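Glycosyl hydrolases family 31 family protein (PDB 6DRU) catalyses the release of alpha-xylose from the non-reducing terminal glucose of xyloglucan oligosaccharides, as a fungal alpha-xylosidase of glycoside hydrolase family 31. Local coordinates at residues Thr86-Gly90 / Tyr115-Lys119; Leu111-Tyr115 / Phe139-Ala143; Thr144-Tyr150 / Phe181-Tyr187; Lys163-Met169 / Gly197-Thr203. One frame throughout, in Å; residues are numbered along the deposited sequence.

Contact 1: Thr86-Gly90 / Tyr115-Lys119; sequences TGWGG and YAPLK. With MAN (alpha-D-mannopyranose), chain I.
W88 turns the pyrrole edge of its indole against the backbone of A116, P117 and L118, so that the three carbonyl oxygens lie near the ring plane rather than over a face. NE1 is divided between two of them: it makes weak hydrogen bonds to P117 O (3.4 Å) and to L118 O (3.3 Å), the second the straighter at 149° against 132°. Next to it on the same edge, W88 CD1 meets the methyl of A116, with 4.3 Å between CD1 and CB. Beyond the tryptophan, L118 sends its CG anti to the backbone N (chi1 -169°), and from there CD1 arches back to lie 4.2 Å from G89 CA. Within 115-119, P117 rests on Y115: its CD sits 3.7 Å above the plane of the phenol ring, over the centre. A mannose of a protein-attached glycan is hydrogen-bonded to the same stretch of backbone, its O4 accepting from A116 N (3.2 Å) and its O3 giving a weak bond to A116 O (2.8 Å). W88 and K119 also meet a second subunit, where Y406 of that subunit packs edge-to-face on W88 and E404 of that subunit forms a salt bridge with K119. The contact is therefore a meeting of two surface loops at a subunit interface, with sugar beside it. In the fold, 86-90 belongs to the loop joining antiparallel strands 81-85 and 98-102, while 115-119 leads from strand 108-113, at the edge of that same sheet, to strand 124-127 of the neighbouring five-stranded sheet.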
# COMPACT_ATOMS: atom_id res chain seq x y z
N THR A 86 -12.16 -23.73 23.21
CA THR A 86 -13.39 -23.24 23.81
C THR A 86 -14.04 -22.23 22.86
O THR A 86 -13.50 -21.91 21.80
CB THR A 86 -13.13 -22.60 25.18
OG1 THR A 86 -12.10 -21.62 25.06
CG2 THR A 86 -12.72 -23.66 26.20
N GLY A 87 -15.21 -21.74 23.26
CA GLY A 87 -15.89 -20.69 22.54
C GLY A 87 -15.48 -19.32 23.02
O GLY A 87 -14.54 -19.14 23.79
N TRP A 88 -16.22 -18.31 22.55
CA TRP A 88 -16.00 -16.92 22.93
C TRP A 88 -17.28 -16.37 23.54
O TRP A 88 -18.36 -16.52 22.96
CB TRP A 88 -15.56 -16.08 21.73
CG TRP A 88 -16.04 -14.67 21.78
CD1 TRP A 88 -15.63 -13.69 22.64
CD2 TRP A 88 -17.03 -14.07 20.93
NE1 TRP A 88 -16.30 -12.52 22.38
CE2 TRP A 88 -17.16 -12.73 21.34
CE3 TRP A 88 -17.81 -14.54 19.88
CZ2 TRP A 88 -18.05 -11.85 20.72
CZ3 TRP A 88 -18.69 -13.67 19.27
CH2 TRP A 88 -18.80 -12.34 19.69
N GLY A 89 -17.15 -15.73 24.70
CA GLY A 89 -18.32 -15.36 25.46
C GLY A 89 -18.89 -16.57 26.19
O GLY A 89 -18.17 -17.49 26.58
N GLY A 90 -20.21 -16.56 26.37
CA GLY A 90 -20.85 -17.70 26.98
C GLY A 90 -21.06 -18.88 26.06
O GLY A 90 -21.70 -19.86 26.47
N TYR A 115 -6.62 -13.86 24.17
CA TYR A 115 -7.30 -12.72 24.78
C TYR A 115 -8.60 -12.42 24.06
O TYR A 115 -8.62 -11.70 23.06
CB TYR A 115 -6.39 -11.49 24.77
CG TYR A 115 -6.98 -10.29 25.47
CD1 TYR A 115 -6.98 -10.20 26.86
CD2 TYR A 115 -7.53 -9.24 24.75
CE1 TYR A 115 -7.51 -9.10 27.50
CE2 TYR A 115 -8.06 -8.13 25.38
CZ TYR A 115 -8.05 -8.07 26.76
OH TYR A 115 -8.59 -6.97 27.40
N ALA A 116 -9.71 -12.97 24.56
CA ALA A 116 -11.02 -12.78 23.95
C ALA A 116 -12.08 -12.64 25.04
O ALA A 116 -12.92 -13.53 25.23
CB ALA A 116 -11.36 -13.93 23.00
N PRO A 117 -12.08 -11.52 25.78
CA PRO A 117 -13.26 -11.19 26.59
C PRO A 117 -14.44 -10.83 25.71
O PRO A 117 -14.32 -10.81 24.48
CB PRO A 117 -12.78 -10.00 27.44
CG PRO A 117 -11.65 -9.42 26.68
CD PRO A 117 -10.99 -10.56 25.98
N LEU A 118 -15.59 -10.55 26.33
CA LEU A 118 -16.81 -10.34 25.55
C LEU A 118 -16.63 -9.23 24.53
O LEU A 118 -16.93 -9.41 23.34
CB LEU A 118 -17.98 -10.01 26.49
CG LEU A 118 -19.36 -10.02 25.83
CD1 LEU A 118 -19.68 -11.41 25.33
CD2 LEU A 118 -20.42 -9.52 26.79
N LYS A 119 -16.13 -8.08 24.96
CA LYS A 119 -15.89 -6.94 24.08
C LYS A 119 -14.38 -6.79 23.91
O LYS A 119 -13.69 -6.29 24.80
CB LYS A 119 -16.52 -5.67 24.65
CG LYS A 119 -17.96 -5.85 25.08
CD LYS A 119 -18.88 -5.91 23.88
CE LYS A 119 -20.15 -6.68 24.20
NZ LYS A 119 -21.10 -6.65 23.06
C1 MAN I . -11.43 -15.41 30.33
C2 MAN I . -11.92 -15.61 28.91
C3 MAN I . -10.77 -15.37 27.94
C4 MAN I . -10.10 -14.05 28.24
C5 MAN I . -9.78 -13.96 29.72
C6 MAN I . -9.16 -12.61 30.01
O2 MAN I . -12.96 -14.70 28.64
O3 MAN I . -11.27 -15.35 26.63
O4 MAN I . -8.90 -13.97 27.51
O5 MAN I . -10.96 -14.09 30.48
O6 MAN I . -10.19 -11.66 30.18

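Contact 2: Leu111-Tyr115 / Phe139-Ala143; sequences LTNEY and FSFSA. With MAN (alpha-D-mannopyranose), chain I; MAN (alpha-D-mannopyranose), chain B.
E114 and F141 meet in a single backbone bridge that joins two antiparallel sheets of the N-terminal beta-rich region, the edge strand 108-113 of one crossing strand 135-142 of the other at 131°. Just before the bridge, L111 and T112 both face F99, a classic beta bulge. Backbone hydrogen bonds flank the bridge: S142 N gives to N113 O (2.9 Å), and Y115 N to S140 O (3.1 Å). Van der Waals contact is modest, with CB of Y115 against CB of S140 (3.9 Å) and the ring edge of Y115 turned to S142 CA; F141 packs edge-to-face on F189 and Y218. Among the polar side chains, E114 directs its carboxylate elsewhere, to a salt bridge with R124, while T112 OG1, anti to its own N (chi1 179°), is brought to S142 O at 3.1 Å. N113 faces sugar as well as protein: ND2 donates to O3 of a mannose of the attached glycan (chain B) at 3.1 Å and weakly to O2 of the same mannose. At the other branch of this amide, S142 OG donates to N113 OD1 at 2.5 Å, approaching 40° out of the carbonyl plane.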
# COMPACT_ATOMS: atom_id res chain seq x y z
N LEU A 111 -1.92 -21.34 32.01
CA LEU A 111 -0.74 -20.61 31.57
C LEU A 111 -1.14 -19.33 30.83
O LEU A 111 -0.73 -18.23 31.22
CB LEU A 111 0.13 -21.50 30.68
CG LEU A 111 0.51 -22.85 31.30
CD1 LEU A 111 1.17 -23.72 30.26
CD2 LEU A 111 1.43 -22.65 32.49
N THR A 112 -1.93 -19.47 29.77
CA THR A 112 -2.47 -18.35 29.02
C THR A 112 -3.51 -18.88 28.05
O THR A 112 -3.49 -20.06 27.68
CB THR A 112 -1.39 -17.58 28.26
OG1 THR A 112 -1.99 -16.51 27.52
CG2 THR A 112 -0.65 -18.50 27.30
N ASN A 113 -4.43 -18.01 27.65
CA ASN A 113 -5.38 -18.29 26.59
C ASN A 113 -5.42 -17.11 25.63
O ASN A 113 -4.78 -16.08 25.86
CB ASN A 113 -6.78 -18.60 27.15
CG ASN A 113 -7.29 -17.54 28.11
OD1 ASN A 113 -6.82 -16.40 28.11
ND2 ASN A 113 -8.24 -17.92 28.95
N GLU A 114 -6.16 -17.28 24.54
CA GLU A 114 -6.30 -16.19 23.58
C GLU A 114 -7.15 -15.08 24.20
O GLU A 114 -8.25 -15.33 24.70
CB GLU A 114 -6.93 -16.69 22.29
CG GLU A 114 -6.21 -17.88 21.67
CD GLU A 114 -6.70 -18.22 20.27
OE1 GLU A 114 -7.93 -18.31 20.08
OE2 GLU A 114 -5.85 -18.39 19.37
N TYR A 115 -6.62 -13.86 24.17
CA TYR A 115 -7.30 -12.72 24.78
C TYR A 115 -8.60 -12.42 24.06
O TYR A 115 -8.62 -11.70 23.06
CB TYR A 115 -6.39 -11.49 24.77
CG TYR A 115 -6.98 -10.29 25.47
CD1 TYR A 115 -6.98 -10.20 26.86
CD2 TYR A 115 -7.53 -9.24 24.75
CE1 TYR A 115 -7.51 -9.10 27.50
CE2 TYR A 115 -8.06 -8.13 25.38
CZ TYR A 115 -8.05 -8.07 26.76
OH TYR A 115 -8.59 -6.97 27.40
N PHE A 139 -1.63 -11.12 17.10
CA PHE A 139 -2.10 -12.20 17.95
C PHE A 139 -2.01 -11.78 19.41
O PHE A 139 -0.96 -11.33 19.87
CB PHE A 139 -1.31 -13.48 17.71
CG PHE A 139 -1.84 -14.32 16.57
CD1 PHE A 139 -2.18 -13.73 15.36
CD2 PHE A 139 -2.00 -15.68 16.72
CE1 PHE A 139 -2.67 -14.50 14.32
CE2 PHE A 139 -2.49 -16.46 15.68
CZ PHE A 139 -2.83 -15.86 14.48
N SER A 140 -3.12 -11.93 20.14
CA SER A 140 -3.24 -11.44 21.50
C SER A 140 -3.49 -12.60 22.46
O SER A 140 -4.31 -13.48 22.19
CB SER A 140 -4.37 -10.42 21.62
OG SER A 140 -4.14 -9.31 20.76
N PHE A 141 -2.79 -12.58 23.59
CA PHE A 141 -2.93 -13.58 24.63
C PHE A 141 -3.16 -12.89 25.97
O PHE A 141 -2.68 -11.78 26.20
CB PHE A 141 -1.69 -14.49 24.72
CG PHE A 141 -1.26 -15.06 23.39
CD1 PHE A 141 -0.36 -14.38 22.59
CD2 PHE A 141 -1.75 -16.28 22.96
CE1 PHE A 141 0.04 -14.91 21.37
CE2 PHE A 141 -1.36 -16.81 21.74
CZ PHE A 141 -0.46 -16.13 20.95
N SER A 142 -3.90 -13.55 26.85
CA SER A 142 -4.22 -12.96 28.14
C SER A 142 -2.99 -12.92 29.04
O SER A 142 -2.05 -13.70 28.89
CB SER A 142 -5.34 -13.75 28.83
OG SER A 142 -4.92 -15.08 29.12
N ALA A 143 -3.01 -11.97 29.98
CA ALA A 143 -1.94 -11.83 30.96
C ALA A 143 -2.53 -11.32 32.27
O ALA A 143 -3.61 -10.71 32.29
CB ALA A 143 -0.84 -10.88 30.46
C1 MAN I . -11.43 -15.41 30.33
C2 MAN I . -11.92 -15.61 28.91
C3 MAN I . -10.77 -15.37 27.94
C4 MAN I . -10.10 -14.05 28.24
C5 MAN I . -9.78 -13.96 29.72
C6 MAN I . -9.16 -12.61 30.01
O2 MAN I . -12.96 -14.70 28.64
O3 MAN I . -11.27 -15.35 26.63
O4 MAN I . -8.90 -13.97 27.51
O5 MAN I . -10.96 -14.09 30.48
O6 MAN I . -10.19 -11.66 30.18
C1 MAN B . -9.15 -16.90 33.99
C2 MAN B . -9.34 -16.22 32.65
C3 MAN B . -10.45 -16.89 31.87
C4 MAN B . -10.26 -18.39 31.87
C5 MAN B . -10.10 -18.86 33.30
C6 MAN B . -9.99 -20.37 33.35
O2 MAN B . -8.14 -16.26 31.91
O3 MAN B . -10.43 -16.41 30.55
O4 MAN B . -11.38 -19.00 31.29
O5 MAN B . -8.93 -18.28 33.84
O6 MAN B . -10.12 -20.80 34.68

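Contact 3: Thr144-Tyr150 / Phe181-Tyr187; sequences TPDEQIY and FMSNKGY
E147 meets S183 and Y187 in the buried part of the contact, where one carboxylate oxygen accepts hydrogen bonds from two hydroxyls. E147 OE1 accepts from S183 OG (2.7 Å) on its anti lone pair and from Y187 OH (2.7 Å) on its syn lone pair, two grips that fix the rotation of the carboxylate; its plane stands 57° from the tyrosine ring. S183 OG is used twice, for it also accepts from K185 N, closing an ST turn. The second oxygen, E147 OE2, has a weak bond from T144 N and a long salt bridge to K185 NZ at 4.0 Å. That ammonium group reaches T144 tip to tip, donating to T144 OG1 at 3.0 Å. N184 serves the backbone instead: with CG lodged between its N and carbonyl carbon (chi1 57°), OD1 accepts from Q148 N (3.1 Å), the donor standing above the amide plane. N184 N returns a weak bond to Q148 O, and the Q148 side-chain nitrogen goes to S629 O. Farther along, Y150 and M182 form the antiparallel hydrogen-bonded pair, while I149 CG2 packs on F181 CD1 (3.6 Å). Strand 149-151 is the outermost strand, within this chain, of the mixed sheet, next to 176-183. Helix 228-239 lies against M182 and N184, helix 628-633 against Q148 and Y150, and helix 492-508 against Y150 and M182.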
# COMPACT_ATOMS: atom_id res chain seq x y z
N THR A 144 -1.81 -11.57 33.36
CA THR A 144 -2.24 -11.11 34.67
C THR A 144 -1.34 -9.98 35.14
O THR A 144 -0.18 -9.89 34.73
CB THR A 144 -2.20 -12.25 35.69
OG1 THR A 144 -0.94 -12.92 35.63
CG2 THR A 144 -3.32 -13.25 35.42
N PRO A 145 -1.84 -9.09 36.01
CA PRO A 145 -1.02 -7.94 36.42
C PRO A 145 0.24 -8.34 37.18
O PRO A 145 1.22 -7.59 37.16
CB PRO A 145 -1.97 -7.13 37.31
CG PRO A 145 -3.34 -7.56 36.90
CD PRO A 145 -3.21 -9.00 36.54
N ASP A 146 0.25 -9.50 37.82
CA ASP A 146 1.37 -9.94 38.64
C ASP A 146 2.43 -10.70 37.86
O ASP A 146 3.44 -11.11 38.44
CB ASP A 146 0.85 -10.82 39.79
CG ASP A 146 0.13 -12.06 39.31
OD1 ASP A 146 0.80 -13.05 38.92
OD2 ASP A 146 -1.12 -12.05 39.30
N GLU A 147 2.24 -10.89 36.55
CA GLU A 147 3.12 -11.75 35.78
C GLU A 147 4.48 -11.10 35.57
O GLU A 147 4.63 -9.87 35.62
CB GLU A 147 2.50 -12.09 34.43
CG GLU A 147 2.90 -13.45 33.88
CD GLU A 147 2.10 -13.86 32.66
OE1 GLU A 147 2.54 -14.76 31.93
OE2 GLU A 147 1.02 -13.26 32.42
N GLN A 148 5.49 -11.94 35.34
CA GLN A 148 6.85 -11.48 35.11
C GLN A 148 7.38 -12.12 33.83
O GLN A 148 7.19 -13.31 33.59
CB GLN A 148 7.77 -11.84 36.29
CG GLN A 148 7.38 -11.15 37.59
CD GLN A 148 8.38 -11.40 38.70
OE1 GLN A 148 9.56 -11.62 38.45
NE2 GLN A 148 7.90 -11.39 39.93
N ILE A 149 8.04 -11.31 33.00
CA ILE A 149 8.53 -11.73 31.69
C ILE A 149 10.04 -11.61 31.69
O ILE A 149 10.58 -10.53 31.96
CB ILE A 149 7.91 -10.90 30.56
CG1 ILE A 149 6.38 -10.95 30.62
CG2 ILE A 149 8.41 -11.39 29.21
CD1 ILE A 149 5.81 -12.35 30.59
N TYR A 150 10.73 -12.70 31.38
CA TYR A 150 12.18 -12.74 31.31
C TYR A 150 12.62 -13.11 29.90
O TYR A 150 12.03 -13.99 29.27
CB TYR A 150 12.76 -13.75 32.31
CG TYR A 150 12.18 -13.67 33.70
CD1 TYR A 150 12.06 -12.45 34.34
CD2 TYR A 150 11.74 -14.81 34.36
CE1 TYR A 150 11.52 -12.36 35.61
CE2 TYR A 150 11.21 -14.74 35.63
CZ TYR A 150 11.10 -13.51 36.25
OH TYR A 150 10.57 -13.44 37.52
N PHE A 181 10.64 -15.75 25.43
CA PHE A 181 10.58 -15.30 26.81
C PHE A 181 10.07 -16.42 27.72
O PHE A 181 9.37 -17.33 27.27
CB PHE A 181 9.68 -14.06 26.97
CG PHE A 181 8.20 -14.34 26.82
CD1 PHE A 181 7.42 -14.62 27.94
CD2 PHE A 181 7.59 -14.30 25.58
CE1 PHE A 181 6.07 -14.87 27.81
CE2 PHE A 181 6.24 -14.54 25.45
CZ PHE A 181 5.47 -14.83 26.57
N MET A 182 10.45 -16.33 28.99
CA MET A 182 9.93 -17.18 30.05
C MET A 182 9.02 -16.37 30.95
O MET A 182 9.28 -15.18 31.20
CB MET A 182 11.05 -17.80 30.88
CG MET A 182 12.02 -18.68 30.12
SD MET A 182 13.24 -19.41 31.23
CE MET A 182 13.88 -17.95 32.04
N SER A 183 7.96 -17.00 31.44
CA SER A 183 7.07 -16.40 32.42
C SER A 183 7.21 -17.13 33.75
O SER A 183 7.46 -18.33 33.79
CB SER A 183 5.62 -16.44 31.94
OG SER A 183 4.74 -15.94 32.94
N ASN A 184 7.04 -16.38 34.84
CA ASN A 184 7.09 -17.00 36.16
C ASN A 184 5.89 -17.88 36.45
O ASN A 184 5.89 -18.59 37.46
CB ASN A 184 7.24 -15.93 37.25
CG ASN A 184 6.12 -14.91 37.22
OD1 ASN A 184 5.34 -14.85 36.27
ND2 ASN A 184 6.04 -14.10 38.27
N LYS A 185 4.86 -17.87 35.60
CA LYS A 185 3.76 -18.81 35.74
C LYS A 185 4.17 -20.24 35.39
O LYS A 185 3.39 -21.16 35.64
CB LYS A 185 2.58 -18.39 34.86
CG LYS A 185 1.73 -17.29 35.46
CD LYS A 185 0.41 -17.15 34.72
CE LYS A 185 -0.43 -16.04 35.33
NZ LYS A 185 -1.52 -15.60 34.41
N GLY A 186 5.35 -20.43 34.82
CA GLY A 186 5.82 -21.76 34.49
C GLY A 186 5.62 -22.14 33.04
O GLY A 186 5.19 -23.26 32.74
N TYR A 187 5.92 -21.22 32.13
CA TYR A 187 5.85 -21.55 30.71
C TYR A 187 6.76 -20.62 29.93
O TYR A 187 7.06 -19.51 30.36
CB TYR A 187 4.42 -21.48 30.17
CG TYR A 187 3.86 -20.08 30.03
CD1 TYR A 187 3.25 -19.44 31.10
CD2 TYR A 187 3.93 -19.40 28.82
CE1 TYR A 187 2.73 -18.16 30.98
CE2 TYR A 187 3.42 -18.12 28.68
CZ TYR A 187 2.82 -17.51 29.76
OH TYR A 187 2.30 -16.24 29.64

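Contact 4: Lys163-Met169 / Gly197-Thr203; sequences KGSVIDM and GRMEFGT
I167 and M199 are the antiparallel hydrogen-bonded pair at the middle of this strand pairing, bonded both ways through the backbone at 2.7 Å, from I167 N to M199 O and from M199 N to I167 O. On their face of the sheet, M199 bends at chi3 (-90°) so that its CE touches I167 CG2 at 3.6 Å and M169 CG at 3.7 Å, the two methionines crossing at about a right angle. I167 CD1 then comes to the ring edge of F201. The other face carries V166, D168, R198 and E200: V166 CG1 meets R198 CG, the two side chains side by side and pointing the same way, and R198 NH1 makes a salt bridge to E200 OE2 within the strand. M169 N to G197 O and F201 N to S165 O extend the backbone bonding, and at the loop end K163 NZ donates to G202 O (2.8 Å) and T203 O (3.2 Å). Further out, P177 and P179 of strand 176-183 pack on M199, and strand 205-213 continues the sheet beyond 197-201. K163 NZ also donates to T144 O. Three carbonyl oxygens round one ammonium group would be expected to favour its positive charge, tying the loop end by charge–dipole attraction, while the salt bridge from D168 to R205 of a second subunit probably adds an electrostatic link across the interface.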
# COMPACT_ATOMS: atom_id res chain seq x y z
N LYS A 163 7.92 -7.03 32.09
CA LYS A 163 6.49 -6.76 32.16
C LYS A 163 6.23 -5.26 32.09
O LYS A 163 6.96 -4.46 32.68
CB LYS A 163 5.90 -7.34 33.44
CG LYS A 163 4.42 -7.07 33.64
CD LYS A 163 3.58 -8.20 33.08
CE LYS A 163 2.10 -7.92 33.24
NZ LYS A 163 1.27 -8.91 32.49
N GLY A 164 5.19 -4.88 31.36
CA GLY A 164 4.86 -3.48 31.18
C GLY A 164 5.66 -2.77 30.11
O GLY A 164 5.55 -1.54 30.00
N SER A 165 6.46 -3.49 29.33
CA SER A 165 7.29 -2.90 28.29
C SER A 165 6.80 -3.32 26.91
O SER A 165 6.24 -4.41 26.73
CB SER A 165 8.76 -3.32 28.45
OG SER A 165 9.31 -2.83 29.65
N VAL A 166 6.99 -2.43 25.94
CA VAL A 166 6.78 -2.72 24.53
C VAL A 166 8.15 -2.81 23.87
O VAL A 166 8.96 -1.89 24.00
CB VAL A 166 5.90 -1.67 23.85
CG1 VAL A 166 5.82 -1.94 22.36
CG2 VAL A 166 4.52 -1.66 24.47
N ILE A 167 8.40 -3.91 23.18
CA ILE A 167 9.69 -4.16 22.54
C ILE A 167 9.46 -4.23 21.04
O ILE A 167 8.85 -5.18 20.53
CB ILE A 167 10.34 -5.45 23.06
CG1 ILE A 167 10.74 -5.28 24.53
CG2 ILE A 167 11.57 -5.79 22.23
CD1 ILE A 167 10.63 -6.55 25.33
N ASP A 168 9.94 -3.22 20.32
CA ASP A 168 9.87 -3.23 18.87
C ASP A 168 10.88 -4.23 18.31
O ASP A 168 12.01 -4.32 18.77
CB ASP A 168 10.15 -1.84 18.31
CG ASP A 168 9.32 -0.76 18.97
OD1 ASP A 168 8.08 -0.93 19.04
OD2 ASP A 168 9.90 0.24 19.44
N MET A 169 10.45 -4.98 17.30
CA MET A 169 11.31 -5.99 16.68
C MET A 169 12.00 -5.41 15.44
O MET A 169 11.76 -5.80 14.30
CB MET A 169 10.51 -7.24 16.34
CG MET A 169 10.13 -8.06 17.56
SD MET A 169 9.59 -9.72 17.12
CE MET A 169 7.83 -9.46 16.97
N GLY A 197 8.18 -6.45 13.80
CA GLY A 197 6.91 -6.24 14.46
C GLY A 197 6.99 -5.59 15.82
O GLY A 197 7.64 -4.56 16.00
N ARG A 198 6.35 -6.22 16.81
CA ARG A 198 6.11 -5.56 18.08
C ARG A 198 5.86 -6.62 19.15
O ARG A 198 5.19 -7.62 18.89
CB ARG A 198 4.92 -4.61 17.97
CG ARG A 198 4.74 -3.63 19.11
CD ARG A 198 3.32 -3.11 19.10
NE ARG A 198 2.86 -2.83 17.74
CZ ARG A 198 1.58 -2.88 17.36
NH1 ARG A 198 0.64 -3.20 18.23
NH2 ARG A 198 1.26 -2.61 16.10
N MET A 199 6.40 -6.38 20.34
CA MET A 199 6.14 -7.19 21.52
C MET A 199 5.46 -6.32 22.56
O MET A 199 6.06 -5.34 23.03
CB MET A 199 7.43 -7.79 22.08
CG MET A 199 7.84 -9.12 21.46
SD MET A 199 9.36 -9.78 22.19
CE MET A 199 10.61 -9.05 21.14
N GLU A 200 4.22 -6.65 22.91
CA GLU A 200 3.46 -5.91 23.92
C GLU A 200 3.28 -6.81 25.14
O GLU A 200 2.50 -7.76 25.10
CB GLU A 200 2.10 -5.47 23.38
CG GLU A 200 2.16 -4.50 22.23
CD GLU A 200 0.77 -4.06 21.80
OE1 GLU A 200 -0.21 -4.48 22.44
OE2 GLU A 200 0.66 -3.30 20.81
N PHE A 201 3.98 -6.48 26.22
CA PHE A 201 3.82 -7.20 27.48
C PHE A 201 3.00 -6.33 28.44
O PHE A 201 3.49 -5.82 29.45
CB PHE A 201 5.17 -7.58 28.06
CG PHE A 201 5.90 -8.60 27.24
CD1 PHE A 201 5.50 -9.92 27.24
CD2 PHE A 201 6.99 -8.23 26.46
CE1 PHE A 201 6.17 -10.87 26.48
CE2 PHE A 201 7.66 -9.17 25.70
CZ PHE A 201 7.25 -10.49 25.72
N GLY A 202 1.73 -6.17 28.09
CA GLY A 202 0.84 -5.31 28.85
C GLY A 202 0.34 -5.95 30.13
O GLY A 202 0.59 -7.12 30.43
N THR A 203 -0.38 -5.14 30.91
CA THR A 203 -0.89 -5.59 32.19
C THR A 203 -1.82 -6.78 32.03
O THR A 203 -1.73 -7.76 32.78
CB THR A 203 -1.60 -4.45 32.92
OG1 THR A 203 -0.74 -3.31 32.97
CG2 THR A 203 -1.99 -4.87 34.33

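Contacts 1 and 2 share Y115 and touch the same mannose, their centres about 11 Å apart, so the chain passes straight from one to the other. Contact 2 in turn touches contact 3 (centres about 12 Å apart) through L111 against Y187, and contact 4 (centres about 14 Å apart) through A143 against K163. Contacts 3 and 4, with centres about 13 Å apart, alternate along the chain, and I149 packs on F201 where they meet. Contacts 1 and 4, centres about 23 Å apart, both face the second subunit. All four lie away from the catalytic D395 and D487, yet the L118 side chain is about 6 Å from a bound xylose, perhaps one held by the neighbouring subunit, whose E521 packs on L118.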